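Local coordinates for uncharacterized protein Rv2277c (Mycobacterium tuberculosis, PDB 5VUG) that probably hydrolyses phosphoric diesters of the glycerophosphodiester type, although its substrate and physiological role are not established, at residues 120-125 and 148-153; 154-159 and 174-179; 180-185 and 192-197; 199-204 and 243-248. All coordinates share one frame; numbering follows the deposited sequence.

Interaction 1: residues 120-125 and 148-153; sequences MTLFLD and AGRSIV
The guanidinium of Arg-150 has a methyl group, Leu-122 CD1, over one face and the carbonyl of Met-120 (a selenomethionine) at its edge. Arg-150 NH1 donates to Met-120 O at 2.9 Å, nearly within the guanidinium plane and onto a carbonyl lone pair. To get there the side chain leaves through the crowded first torsion (chi1 66°) and then runs extended from CG to NE, crossing Leu-122 obliquely. NH1 also reaches Thr-116 OG1. The ring of Phe-123 lies alongside Ile-152, both side chains pointing the same way, with Phe-123 CD1 3.7 Å from Ile-152 CB; Trp-201 meets this ring edge-to-face.

Strands 121-125 and 151-154 are parallel neighbours in the TIM barrel, joined by helix 134-145 as a beta-alpha-beta unit. Leu-122 is bonded through both its N-H and its carbonyl: its N donates to Arg-150 O at 2.8 Å and its O accepts from Ile-152 N at 2.7 Å. Leu-124 N then donates to Ile-152 O at 2.8 Å. Phe-123 and Ile-152 suit the interior, where bulky apolar groups fill the barrel. Leu-122, Leu-124 and Ser-151 face the surrounding helices, and Leu-142 packs on both Leu-124 and Ser-151. The small hydroxyl Ser-151 OG is satisfied by Ala-147 O and lies 3.7 Å from Leu-122 CD1.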
loop_
_atom_site.group_PDB
_atom_site.type_symbol
_atom_site.label_atom_id
_atom_site.label_comp_id
_atom_site.label_asym_id
_atom_site.label_seq_id
_atom_site.Cartn_x
_atom_site.Cartn_y
_atom_site.Cartn_z
HETATM N N MSE A 120 34.924 -2.642 -12.849
HETATM C CA MSE A 120 33.830 -2.898 -11.923
HETATM C C MSE A 120 32.972 -1.703 -11.552
HETATM O O MSE A 120 33.462 -0.656 -11.107
HETATM C CB MSE A 120 34.269 -3.630 -10.671
HETATM C CG MSE A 120 33.061 -4.172 -9.891
HETATM SE SE MSE A 120 33.731 -5.131 -8.510
HETATM C CE MSE A 120 34.372 -6.629 -9.535
ATOM N N THR A 121 31.671 -1.900 -11.735
ATOM C CA THR A 121 30.706 -0.869 -11.403
ATOM C C THR A 121 30.596 -0.767 -9.891
ATOM O O THR A 121 30.485 -1.785 -9.194
ATOM C CB THR A 121 29.349 -1.223 -12.011
ATOM O OG1 THR A 121 29.500 -1.437 -13.423
ATOM C CG2 THR A 121 28.348 -0.096 -11.768
ATOM N N LEU A 122 30.651 0.461 -9.388
ATOM C CA LEU A 122 30.510 0.753 -7.967
ATOM C C LEU A 122 29.157 1.413 -7.745
ATOM O O LEU A 122 28.799 2.362 -8.451
ATOM C CB LEU A 122 31.606 1.721 -7.520
ATOM C CG LEU A 122 33.036 1.335 -7.909
ATOM C CD1 LEU A 122 34.021 2.372 -7.411
ATOM C CD2 LEU A 122 33.373 -0.056 -7.367
ATOM N N PHE A 123 28.418 0.922 -6.766
ATOM C CA PHE A 123 27.188 1.553 -6.313
ATOM C C PHE A 123 27.484 2.143 -4.946
ATOM O O PHE A 123 27.850 1.410 -4.022
ATOM C CB PHE A 123 26.054 0.527 -6.251
ATOM C CG PHE A 123 25.738 -0.075 -7.588
ATOM C CD1 PHE A 123 24.822 0.539 -8.445
ATOM C CD2 PHE A 123 26.415 -1.205 -8.031
ATOM C CE1 PHE A 123 24.544 -0.003 -9.695
ATOM C CE2 PHE A 123 26.148 -1.749 -9.281
ATOM C CZ PHE A 123 25.214 -1.145 -10.119
ATOM N N LEU A 124 27.393 3.465 -4.839
ATOM C CA LEU A 124 27.806 4.184 -3.642
ATOM C C LEU A 124 26.549 4.682 -2.950
ATOM O O LEU A 124 25.878 5.590 -3.452
ATOM C CB LEU A 124 28.711 5.352 -4.020
ATOM C CG LEU A 124 29.957 4.957 -4.819
ATOM C CD1 LEU A 124 30.828 6.191 -5.096
ATOM C CD2 LEU A 124 30.746 3.872 -4.101
ATOM N N ASP A 125 26.238 4.090 -1.802
ATOM C CA ASP A 125 25.036 4.421 -1.046
ATOM C C ASP A 125 25.385 5.540 -0.068
ATOM O O ASP A 125 26.187 5.348 0.852
ATOM C CB ASP A 125 24.519 3.188 -0.308
ATOM C CG ASP A 125 23.230 3.462 0.470
ATOM O OD1 ASP A 125 22.528 4.455 0.164
ATOM O OD2 ASP A 125 22.922 2.684 1.398
ATOM N N ALA A 148 34.317 8.338 -11.721
ATOM C CA ALA A 148 32.931 8.773 -11.873
ATOM C C ALA A 148 32.214 7.989 -12.965
ATOM O O ALA A 148 31.009 7.743 -12.859
ATOM C CB ALA A 148 32.854 10.281 -12.133
ATOM N N GLY A 149 32.936 7.574 -14.007
ATOM C CA GLY A 149 32.324 6.873 -15.117
ATOM C C GLY A 149 31.880 5.463 -14.810
ATOM O O GLY A 149 31.109 4.895 -15.592
ATOM N N ARG A 150 32.339 4.885 -13.701
ATOM C CA ARG A 150 31.932 3.537 -13.322
ATOM C C ARG A 150 31.219 3.507 -11.978
ATOM O O ARG A 150 31.039 2.427 -11.407
ATOM C CB ARG A 150 33.110 2.557 -13.344
ATOM C CG ARG A 150 34.190 2.822 -12.300
ATOM C CD ARG A 150 35.302 1.786 -12.480
ATOM N NE ARG A 150 36.476 2.021 -11.641
ATOM C CZ ARG A 150 36.765 1.314 -10.549
ATOM N NH1 ARG A 150 35.957 0.338 -10.149
ATOM N NH2 ARG A 150 37.862 1.584 -9.854
ATOM N N SER A 151 30.783 4.662 -11.472
ATOM C CA SER A 151 30.149 4.746 -10.161
ATOM C C SER A 151 28.725 5.278 -10.284
ATOM O O SER A 151 28.462 6.212 -11.057
ATOM C CB SER A 151 30.968 5.643 -9.212
ATOM O OG SER A 151 32.285 5.139 -9.053
ATOM N N ILE A 152 27.813 4.683 -9.509
ATOM C CA ILE A 152 26.399 5.055 -9.474
ATOM C C ILE A 152 26.077 5.480 -8.047
ATOM O O ILE A 152 26.238 4.688 -7.113
ATOM C CB ILE A 152 25.505 3.874 -9.888
ATOM C CG1 ILE A 152 25.869 3.367 -11.292
ATOM C CG2 ILE A 152 24.011 4.243 -9.787
ATOM C CD1 ILE A 152 25.625 4.373 -12.399
ATOM N N VAL A 153 25.622 6.719 -7.871
ATOM C CA VAL A 153 25.256 7.216 -6.548
ATOM C C VAL A 153 23.818 6.824 -6.244
ATOM O O VAL A 153 22.907 7.108 -7.030
ATOM C CB VAL A 153 25.445 8.735 -6.460
ATOM C CG1 VAL A 153 24.942 9.247 -5.113
ATOM C CG2 VAL A 153 26.933 9.083 -6.673
#

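Interaction 2: residues 154-159 and 174-179; sequences YSTNAD and ESRDVT
The carbonyl oxygen of Ser-155 has one firm bond, from water 1, which donates to Ser-155 O at 2.7 Å. Water 2, 2.9 Å from Ser-155 O, is a second contact, but it also sits beside Glu-174 O and has more acceptors around it than protons to give. Water 1 carries the link onward by accepting from Arg-176 N at 3.0 Å. Thr-156 O receives two waters: water 3, which accepts from Asp-177 N, and water 4 at 2.9 Å, which gives its other proton to Asp-177 OD1 at 2.8 Å. Asp-177 OD1 also forms a salt bridge with Arg-180. Water 5 joins Ala-158 N to Asp-177 OD2, so the contact is largely hydrated.

The direct polar bond is Arg-176 NH1 to Tyr-154 OH, 3.0 Å. The phenol sits at the edge of the guanidinium, whose plane is turned 76° from the ring. Arg-176 reaches it because CG is anti to the backbone N and the chain stays extended. Its methylene CD runs beside Thr-156 CG2 at 3.8 Å. A long arginine suits this place, since its other nitrogens form salt bridges to Glu-205 and to Glu-214 of the second subunit.

Both helices start with capped ends: Asn-157 accepts from Asp-159 N, and Ser-175 from Val-178 N, while Ser-155 OG makes an ST turn with Asn-157 N. Tyr-154 lies about 4 Å (nearest atoms) from a bound glycerol. These beta-to-alpha turns follow strands 151-154 and 171-172 at their C-terminal ends, where TIM barrels carry their active sites.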
loop_
_atom_site.group_PDB
_atom_site.type_symbol
_atom_site.label_atom_id
_atom_site.label_comp_id
_atom_site.label_asym_id
_atom_site.label_seq_id
_atom_site.Cartn_x
_atom_site.Cartn_y
_atom_site.Cartn_z
ATOM N N TYR A 154 23.614 6.200 -5.080
ATOM C CA TYR A 154 22.306 5.779 -4.603
ATOM C C TYR A 154 22.005 6.430 -3.257
ATOM O O TYR A 154 22.909 6.679 -2.461
ATOM C CB TYR A 154 22.227 4.238 -4.429
ATOM C CG TYR A 154 20.836 3.827 -4.007
ATOM C CD1 TYR A 154 19.817 3.710 -4.951
ATOM C CD2 TYR A 154 20.523 3.605 -2.670
ATOM C CE1 TYR A 154 18.528 3.392 -4.579
ATOM C CE2 TYR A 154 19.229 3.281 -2.278
ATOM C CZ TYR A 154 18.238 3.167 -3.237
ATOM O OH TYR A 154 16.954 2.851 -2.847
ATOM N N SER A 155 20.718 6.692 -2.999
ATOM C CA SER A 155 20.251 7.033 -1.657
ATOM C C SER A 155 18.772 6.690 -1.534
ATOM O O SER A 155 18.021 6.781 -2.508
ATOM C CB SER A 155 20.461 8.521 -1.334
ATOM O OG SER A 155 20.053 8.835 -0.006
ATOM N N THR A 156 18.348 6.325 -0.314
ATOM C CA THR A 156 16.908 6.273 -0.055
ATOM C C THR A 156 16.280 7.663 0.049
ATOM O O THR A 156 15.047 7.773 0.023
ATOM C CB THR A 156 16.602 5.510 1.240
ATOM O OG1 THR A 156 17.233 6.181 2.336
ATOM C CG2 THR A 156 17.096 4.049 1.175
ATOM N N ASN A 157 17.091 8.717 0.153
ATOM C CA ASN A 157 16.643 10.062 0.499
ATOM C C ASN A 157 16.656 10.927 -0.758
ATOM O O ASN A 157 17.715 11.145 -1.357
ATOM C CB ASN A 157 17.582 10.641 1.561
ATOM C CG ASN A 157 17.130 11.989 2.088
ATOM O OD1 ASN A 157 16.581 12.815 1.359
ATOM N ND2 ASN A 157 17.375 12.223 3.372
ATOM N N ALA A 158 15.482 11.433 -1.138
ATOM C CA ALA A 158 15.362 12.226 -2.357
ATOM C C ALA A 158 16.236 13.474 -2.329
ATOM O O ALA A 158 16.674 13.945 -3.387
ATOM C CB ALA A 158 13.898 12.605 -2.584
ATOM N N ASP A 159 16.491 14.036 -1.143
ATOM C CA ASP A 159 17.315 15.242 -1.080
ATOM C C ASP A 159 18.762 14.945 -1.441
ATOM O O ASP A 159 19.445 15.797 -2.025
ATOM C CB ASP A 159 17.262 15.857 0.317
ATOM C CG ASP A 159 15.875 16.322 0.706
ATOM O OD1 ASP A 159 15.101 16.728 -0.187
ATOM O OD2 ASP A 159 15.567 16.291 1.918
ATOM N N GLU A 174 17.960 6.579 -10.009
ATOM C CA GLU A 174 16.633 7.140 -9.806
ATOM C C GLU A 174 16.346 7.252 -8.311
ATOM O O GLU A 174 16.737 6.386 -7.525
ATOM C CB GLU A 174 15.595 6.230 -10.464
ATOM C CG GLU A 174 14.180 6.687 -10.222
ATOM C CD GLU A 174 13.196 6.041 -11.151
ATOM O OE1 GLU A 174 12.792 4.890 -10.875
ATOM O OE2 GLU A 174 12.837 6.693 -12.160
ATOM N N SER A 175 15.661 8.329 -7.913
ATOM C CA SER A 175 15.307 8.473 -6.505
ATOM C C SER A 175 14.389 7.336 -6.060
ATOM O O SER A 175 13.567 6.820 -6.830
ATOM C CB SER A 175 14.619 9.813 -6.247
ATOM O OG SER A 175 13.297 9.794 -6.743
ATOM N N ARG A 176 14.536 6.933 -4.799
ATOM C CA ARG A 176 13.689 5.859 -4.291
ATOM C C ARG A 176 12.213 6.252 -4.322
ATOM O O ARG A 176 11.349 5.414 -4.602
ATOM C CB ARG A 176 14.136 5.440 -2.889
ATOM C CG ARG A 176 13.395 4.230 -2.331
ATOM C CD ARG A 176 14.055 3.755 -1.056
ATOM N NE ARG A 176 13.456 2.537 -0.515
ATOM C CZ ARG A 176 14.070 1.356 -0.490
ATOM N NH1 ARG A 176 15.299 1.216 -0.991
ATOM N NH2 ARG A 176 13.458 0.313 0.042
ATOM N N ASP A 177 11.901 7.526 -4.057
ATOM C CA ASP A 177 10.505 7.961 -4.122
ATOM C C ASP A 177 9.881 7.637 -5.476
ATOM O O ASP A 177 8.740 7.162 -5.546
ATOM C CB ASP A 177 10.380 9.467 -3.865
ATOM C CG ASP A 177 10.610 9.852 -2.412
ATOM O OD1 ASP A 177 10.548 8.974 -1.529
ATOM O OD2 ASP A 177 10.829 11.061 -2.154
ATOM N N VAL A 178 10.609 7.901 -6.563
ATOM C CA VAL A 178 10.055 7.680 -7.898
ATOM C C VAL A 178 9.967 6.189 -8.209
ATOM O O VAL A 178 8.944 5.697 -8.707
ATOM C CB VAL A 178 10.876 8.446 -8.952
ATOM C CG1 VAL A 178 10.417 8.070 -10.362
ATOM C CG2 VAL A 178 10.741 9.953 -8.730
ATOM N N THR A 179 11.037 5.444 -7.922
ATOM C CA THR A 179 11.015 3.997 -8.128
ATOM C C THR A 179 9.852 3.355 -7.381
ATOM O O THR A 179 9.103 2.547 -7.950
ATOM C CB THR A 179 12.340 3.395 -7.651
ATOM O OG1 THR A 179 13.409 3.870 -8.479
ATOM C CG2 THR A 179 12.296 1.859 -7.705
HETATM O O HOH W 1 16.353 8.779 -3.326
HETATM O O HOH W 2 18.357 6.598 -5.353
HETATM O O HOH W 3 13.740 9.111 -2.551
HETATM O O HOH W 4 12.181 7.130 -0.169
HETATM O O HOH W 5 12.942 10.768 0.063
#

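Interaction 3: residues 180-185 and 192-197; sequences RQRLFN and CDPQPD
Arg-182 reaches from the helix across the loop that follows it, and the loop's carbonyls turn towards its guanidinium. With CG anti to the backbone N (chi1 -161°) and a bend at chi3 (-63°), the side chain passes along Pro-194 and brings two nitrogens to successive carbonyls. Arg-182 NE donates to Pro-194 O at 2.8 Å and Arg-182 NH2 to Gln-195 O at 3.0 Å. Both oxygens lie near the guanidinium plane, yet each donor stands above the carbonyl plane it meets. Pro-196 CA rests over one guanidinium face, 3.8 Å from Arg-182 NH2.

One turn on, Asn-185 points its amide at the same loop: Asn-185 ND2 donates to Asp-193 O at 2.8 Å in an almost straight bond (171°). Arg-182 CA makes a CA-H...O contact with Asp-193 O at 3.4 Å. Asp-193 is followed by a cis peptide to Pro-194, whose ring meets Gln-181 at about a right angle, Gln-181 CG 4.0 Å from Pro-194 CD. Donor-rich side chains suit this helix face, because the irregular loop, twice interrupted by proline, offers carbonyls to be satisfied.

Arg-182 has further partners, a salt bridge to Glu-174 and a cation-pi contact with Phe-238. The Cys-192 to Cys-237 disulfide ties the loop to helix 232-239, which also packs on Arg-182 and Leu-183 of helix 176-189, and the loop leads on to strand 201-205.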
loop_
_atom_site.group_PDB
_atom_site.type_symbol
_atom_site.label_atom_id
_atom_site.label_comp_id
_atom_site.label_asym_id
_atom_site.label_seq_id
_atom_site.Cartn_x
_atom_site.Cartn_y
_atom_site.Cartn_z
ATOM N N ARG A 180 9.679 3.716 -6.105
ATOM C CA ARG A 180 8.606 3.132 -5.299
ATOM C C ARG A 180 7.233 3.479 -5.862
ATOM O O ARG A 180 6.331 2.631 -5.883
ATOM C CB ARG A 180 8.713 3.608 -3.846
ATOM C CG ARG A 180 7.733 2.915 -2.883
ATOM C CD ARG A 180 7.828 3.448 -1.441
ATOM N NE ARG A 180 7.685 4.901 -1.435
ATOM C CZ ARG A 180 8.665 5.759 -1.162
ATOM N NH1 ARG A 180 9.871 5.322 -0.802
ATOM N NH2 ARG A 180 8.434 7.061 -1.242
ATOM N N GLN A 181 7.048 4.727 -6.300
ATOM C CA GLN A 181 5.776 5.137 -6.885
ATOM C C GLN A 181 5.452 4.314 -8.127
ATOM O O GLN A 181 4.324 3.839 -8.297
ATOM C CB GLN A 181 5.838 6.617 -7.244
ATOM C CG GLN A 181 4.532 7.146 -7.792
ATOM C CD GLN A 181 3.491 7.288 -6.708
ATOM O OE1 GLN A 181 3.667 8.058 -5.760
ATOM N NE2 GLN A 181 2.410 6.534 -6.826
ATOM N N ARG A 182 6.440 4.131 -9.011
ATOM C CA ARG A 182 6.192 3.379 -10.233
ATOM C C ARG A 182 5.878 1.920 -9.921
ATOM O O ARG A 182 4.964 1.336 -10.517
ATOM C CB ARG A 182 7.384 3.494 -11.187
ATOM C CG ARG A 182 7.012 3.141 -12.619
ATOM C CD ARG A 182 8.178 3.214 -13.602
ATOM N NE ARG A 182 8.752 4.553 -13.749
ATOM C CZ ARG A 182 9.887 4.945 -13.180
ATOM N NH1 ARG A 182 10.572 4.106 -12.409
ATOM N NH2 ARG A 182 10.338 6.173 -13.376
ATOM N N LEU A 183 6.604 1.325 -8.969
ATOM C CA LEU A 183 6.360 -0.071 -8.615
ATOM C C LEU A 183 4.980 -0.254 -8.007
ATOM O O LEU A 183 4.288 -1.232 -8.311
ATOM C CB LEU A 183 7.416 -0.554 -7.625
ATOM C CG LEU A 183 8.794 -0.834 -8.217
ATOM C CD1 LEU A 183 9.768 -1.050 -7.071
ATOM C CD2 LEU A 183 8.748 -2.047 -9.169
ATOM N N PHE A 184 4.570 0.661 -7.125
ATOM C CA PHE A 184 3.260 0.519 -6.504
ATOM C C PHE A 184 2.129 0.844 -7.472
ATOM O O PHE A 184 1.065 0.213 -7.407
ATOM C CB PHE A 184 3.177 1.298 -5.189
ATOM C CG PHE A 184 3.706 0.522 -4.012
ATOM C CD1 PHE A 184 2.934 -0.477 -3.427
ATOM C CD2 PHE A 184 4.982 0.751 -3.517
ATOM C CE1 PHE A 184 3.414 -1.218 -2.354
ATOM C CE2 PHE A 184 5.471 0.012 -2.437
ATOM C CZ PHE A 184 4.678 -0.971 -1.857
ATOM N N ASN A 185 2.323 1.801 -8.382
ATOM C CA ASN A 185 1.315 1.997 -9.423
ATOM C C ASN A 185 1.153 0.736 -10.263
ATOM O O ASN A 185 0.029 0.299 -10.540
ATOM C CB ASN A 185 1.664 3.198 -10.307
ATOM C CG ASN A 185 1.154 4.518 -9.742
ATOM O OD1 ASN A 185 0.140 4.558 -9.039
ATOM N ND2 ASN A 185 1.856 5.610 -10.054
ATOM N N CYS A 192 2.026 2.235 -15.866
ATOM C CA CYS A 192 3.461 2.511 -15.855
ATOM C C CYS A 192 3.627 4.021 -15.712
ATOM O O CYS A 192 3.857 4.757 -16.676
ATOM C CB CYS A 192 4.121 1.952 -17.111
ATOM S SG CYS A 192 5.934 1.985 -17.107
ATOM N N ASP A 193 3.492 4.482 -14.464
ATOM C CA ASP A 193 3.398 5.891 -14.124
ATOM C C ASP A 193 4.172 6.084 -12.822
ATOM O O ASP A 193 3.953 5.329 -11.859
ATOM C CB ASP A 193 1.923 6.243 -13.914
ATOM C CG ASP A 193 1.695 7.725 -13.681
ATOM O OD1 ASP A 193 2.484 8.544 -14.192
ATOM O OD2 ASP A 193 0.717 8.071 -12.982
ATOM N N PRO A 194 5.090 7.062 -12.752
ATOM C CA PRO A 194 5.493 7.956 -13.843
ATOM C C PRO A 194 6.251 7.212 -14.941
ATOM O O PRO A 194 6.572 6.035 -14.774
ATOM C CB PRO A 194 6.403 8.972 -13.145
ATOM C CG PRO A 194 6.944 8.248 -11.975
ATOM C CD PRO A 194 5.846 7.327 -11.515
ATOM N N GLN A 195 6.508 7.881 -16.059
ATOM C CA GLN A 195 7.203 7.231 -17.150
ATOM C C GLN A 195 8.624 6.872 -16.722
ATOM O O GLN A 195 9.169 7.460 -15.782
ATOM C CB GLN A 195 7.231 8.140 -18.372
ATOM C CG GLN A 195 5.908 8.180 -19.126
ATOM C CD GLN A 195 5.862 9.304 -20.140
ATOM O OE1 GLN A 195 6.185 9.113 -21.313
ATOM N NE2 GLN A 195 5.464 10.489 -19.691
ATOM N N PRO A 196 9.238 5.887 -17.381
ATOM C CA PRO A 196 10.630 5.555 -17.065
ATOM C C PRO A 196 11.530 6.768 -17.216
ATOM O O PRO A 196 11.242 7.698 -17.976
ATOM C CB PRO A 196 10.981 4.484 -18.103
ATOM C CG PRO A 196 9.676 3.858 -18.444
ATOM C CD PRO A 196 8.658 4.961 -18.368
ATOM N N ASP A 197 12.627 6.758 -16.468
ATOM C CA ASP A 197 13.615 7.820 -16.556
ATOM C C ASP A 197 14.799 7.272 -17.335
ATOM O O ASP A 197 15.554 6.449 -16.796
ATOM C CB ASP A 197 14.046 8.243 -15.154
ATOM C CG ASP A 197 14.783 9.567 -15.143
ATOM O OD1 ASP A 197 15.110 10.081 -16.231
ATOM O OD2 ASP A 197 15.026 10.099 -14.042
#

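Interaction 4: residues 199-204 and 243-248; sequences GKWAGF and GMKVMG
Four backbone hydrogen bonds run in the staggered order of parallel strands. Lys-245 N donates to Lys-200 O at 3.0 Å from above the carbonyl plane. Ala-202 is bonded through both its N-H and its carbonyl, Ala-202 N to Lys-245 O at 2.9 Å and Ala-202 O from Met-247 N at 2.8 Å. Phe-204 N closes the series on Met-247 O at 3.1 Å, nearly along the C=O axis.

Outside this ladder the indole of Trp-201 takes over. It has CG anti to the carbonyl carbon (chi1 -87°), and Lys-245 CB sits over its six-membered ring, 3.4 Å from the centroid and 6° off the normal, a CH-pi contact. The lysine chain then runs on extended, with Lys-245 CD 3.6 Å from Trp-201 CE2, at the rim of the indole, so its aliphatic part packs on the ring while its end leads away. Met-247, like Met-244 a selenomethionine, brings CE to 3.9 Å from Trp-201 CZ3. On the other face small Ala-202 CB meets Met-244 CE at 3.9 Å, as suits the face packed by helices 176-189 and 232-239.

Trp-201, Met-247 and the edge-to-face partner Phe-123 contribute to the apolar packing of the barrel interior. The arrangement is that of adjacent parallel strands in a TIM barrel, here with the hairpin of strands 208-215 and 220-227 inserted in the connection before helix 232-239.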
loop_
_atom_site.group_PDB
_atom_site.type_symbol
_atom_site.label_atom_id
_atom_site.label_comp_id
_atom_site.label_asym_id
_atom_site.label_seq_id
_atom_site.Cartn_x
_atom_site.Cartn_y
_atom_site.Cartn_z
ATOM N N GLY A 199 17.830 5.555 -19.053
ATOM C CA GLY A 199 19.206 5.261 -18.738
ATOM C C GLY A 199 19.523 5.055 -17.271
ATOM O O GLY A 199 20.656 4.670 -16.953
ATOM N N LYS A 200 18.569 5.270 -16.367
ATOM C CA LYS A 200 18.864 5.289 -14.938
ATOM C C LYS A 200 18.807 3.894 -14.333
ATOM O O LYS A 200 18.026 3.039 -14.765
ATOM C CB LYS A 200 17.849 6.161 -14.198
ATOM C CG LYS A 200 17.894 7.610 -14.576
ATOM C CD LYS A 200 18.495 8.389 -13.458
ATOM C CE LYS A 200 18.639 9.846 -13.803
ATOM N NZ LYS A 200 19.778 10.416 -13.038
ATOM N N TRP A 201 19.628 3.686 -13.303
ATOM C CA TRP A 201 19.466 2.547 -12.409
ATOM C C TRP A 201 18.328 2.804 -11.428
ATOM O O TRP A 201 18.146 3.925 -10.938
ATOM C CB TRP A 201 20.743 2.317 -11.593
ATOM C CG TRP A 201 21.760 1.459 -12.271
ATOM C CD1 TRP A 201 22.854 1.883 -12.962
ATOM C CD2 TRP A 201 21.776 0.027 -12.326
ATOM N NE1 TRP A 201 23.553 0.802 -13.455
ATOM C CE2 TRP A 201 22.914 -0.348 -13.073
ATOM C CE3 TRP A 201 20.936 -0.980 -11.819
ATOM C CZ2 TRP A 201 23.239 -1.685 -13.325
ATOM C CZ3 TRP A 201 21.258 -2.311 -12.078
ATOM C CH2 TRP A 201 22.398 -2.651 -12.823
ATOM N N ALA A 202 17.572 1.751 -11.133
ATOM C CA ALA A 202 16.582 1.764 -10.066
ATOM C C ALA A 202 16.706 0.455 -9.306
ATOM O O ALA A 202 17.119 -0.557 -9.874
ATOM C CB ALA A 202 15.159 1.881 -10.618
ATOM N N GLY A 203 16.354 0.475 -8.018
ATOM C CA GLY A 203 16.423 -0.727 -7.208
ATOM C C GLY A 203 15.347 -0.764 -6.142
ATOM O O GLY A 203 14.815 0.269 -5.732
ATOM N N PHE A 204 15.010 -1.981 -5.712
ATOM C CA PHE A 204 14.057 -2.154 -4.623
ATOM C C PHE A 204 14.138 -3.598 -4.163
ATOM O O PHE A 204 14.491 -4.478 -4.950
ATOM C CB PHE A 204 12.618 -1.838 -5.055
ATOM C CG PHE A 204 11.769 -1.284 -3.950
ATOM C CD1 PHE A 204 11.872 0.047 -3.581
ATOM C CD2 PHE A 204 10.858 -2.089 -3.285
ATOM C CE1 PHE A 204 11.086 0.566 -2.562
ATOM C CE2 PHE A 204 10.065 -1.577 -2.262
ATOM C CZ PHE A 204 10.183 -0.245 -1.904
ATOM N N GLY A 243 16.165 2.032 -21.623
ATOM C CA GLY A 243 17.524 1.881 -21.152
ATOM C C GLY A 243 17.691 1.853 -19.648
ATOM O O GLY A 243 18.830 1.836 -19.175
HETATM N N MSE A 244 16.604 1.861 -18.874
HETATM C CA MSE A 244 16.722 1.701 -17.426
HETATM C C MSE A 244 17.324 0.344 -17.082
HETATM O O MSE A 244 17.138 -0.638 -17.801
HETATM C CB MSE A 244 15.364 1.813 -16.721
HETATM C CG MSE A 244 14.740 3.205 -16.739
HETATM SE SE MSE A 244 13.394 3.437 -15.323
HETATM C CE MSE A 244 14.552 3.945 -13.846
ATOM N N LYS A 245 18.037 0.296 -15.959
ATOM C CA LYS A 245 18.564 -0.941 -15.402
ATOM C C LYS A 245 17.987 -1.100 -14.005
ATOM O O LYS A 245 17.845 -0.115 -13.275
ATOM C CB LYS A 245 20.099 -0.900 -15.352
ATOM C CG LYS A 245 20.737 -0.750 -16.732
ATOM C CD LYS A 245 22.233 -0.528 -16.638
ATOM C CE LYS A 245 22.864 -0.450 -18.030
ATOM N NZ LYS A 245 24.353 -0.357 -17.989
ATOM N N VAL A 246 17.602 -2.326 -13.645
ATOM C CA VAL A 246 16.877 -2.568 -12.400
ATOM C C VAL A 246 17.610 -3.597 -11.549
ATOM O O VAL A 246 18.070 -4.634 -12.047
ATOM C CB VAL A 246 15.391 -2.941 -12.617
ATOM C CG1 VAL A 246 14.622 -1.740 -13.190
ATOM C CG2 VAL A 246 15.247 -4.157 -13.527
HETATM N N MSE A 247 17.717 -3.296 -10.259
HETATM C CA MSE A 247 18.368 -4.179 -9.294
HETATM C C MSE A 247 17.403 -4.641 -8.218
HETATM O O MSE A 247 16.632 -3.837 -7.666
HETATM C CB MSE A 247 19.553 -3.464 -8.636
HETATM C CG MSE A 247 20.353 -4.356 -7.658
HETATM SE SE MSE A 247 21.851 -3.394 -6.836
HETATM C CE MSE A 247 22.631 -2.612 -8.428
ATOM N N GLY A 248 17.439 -5.938 -7.918
ATOM C CA GLY A 248 16.693 -6.455 -6.786
ATOM C C GLY A 248 17.522 -6.364 -5.523
ATOM O O GLY A 248 18.659 -6.848 -5.502
#

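Overall arrangement
Interactions 1 and 4 are buried parallel strand pairs in the same barrel sheet, with backbone bonds and apolar packing; they meet in the interior, where Phe-123 CZ lies 3.4 Å from Met-247 CE. Interactions 2 and 3 are only partly buried, interaction 3 lying furthest from the chain centre, and rely on arginines, carbonyls and, in interaction 2, on bridging waters. They are linked through helix 176-189, with Val-178 packed against Pro-194; both also touch the second subunit. Interaction 2 continues strand 151-154 of interaction 1 through Tyr-154, and Glu-174 N probably donates to Trp-201 O of interaction 4. The 192-197 loop of interaction 3 packs against Met-244.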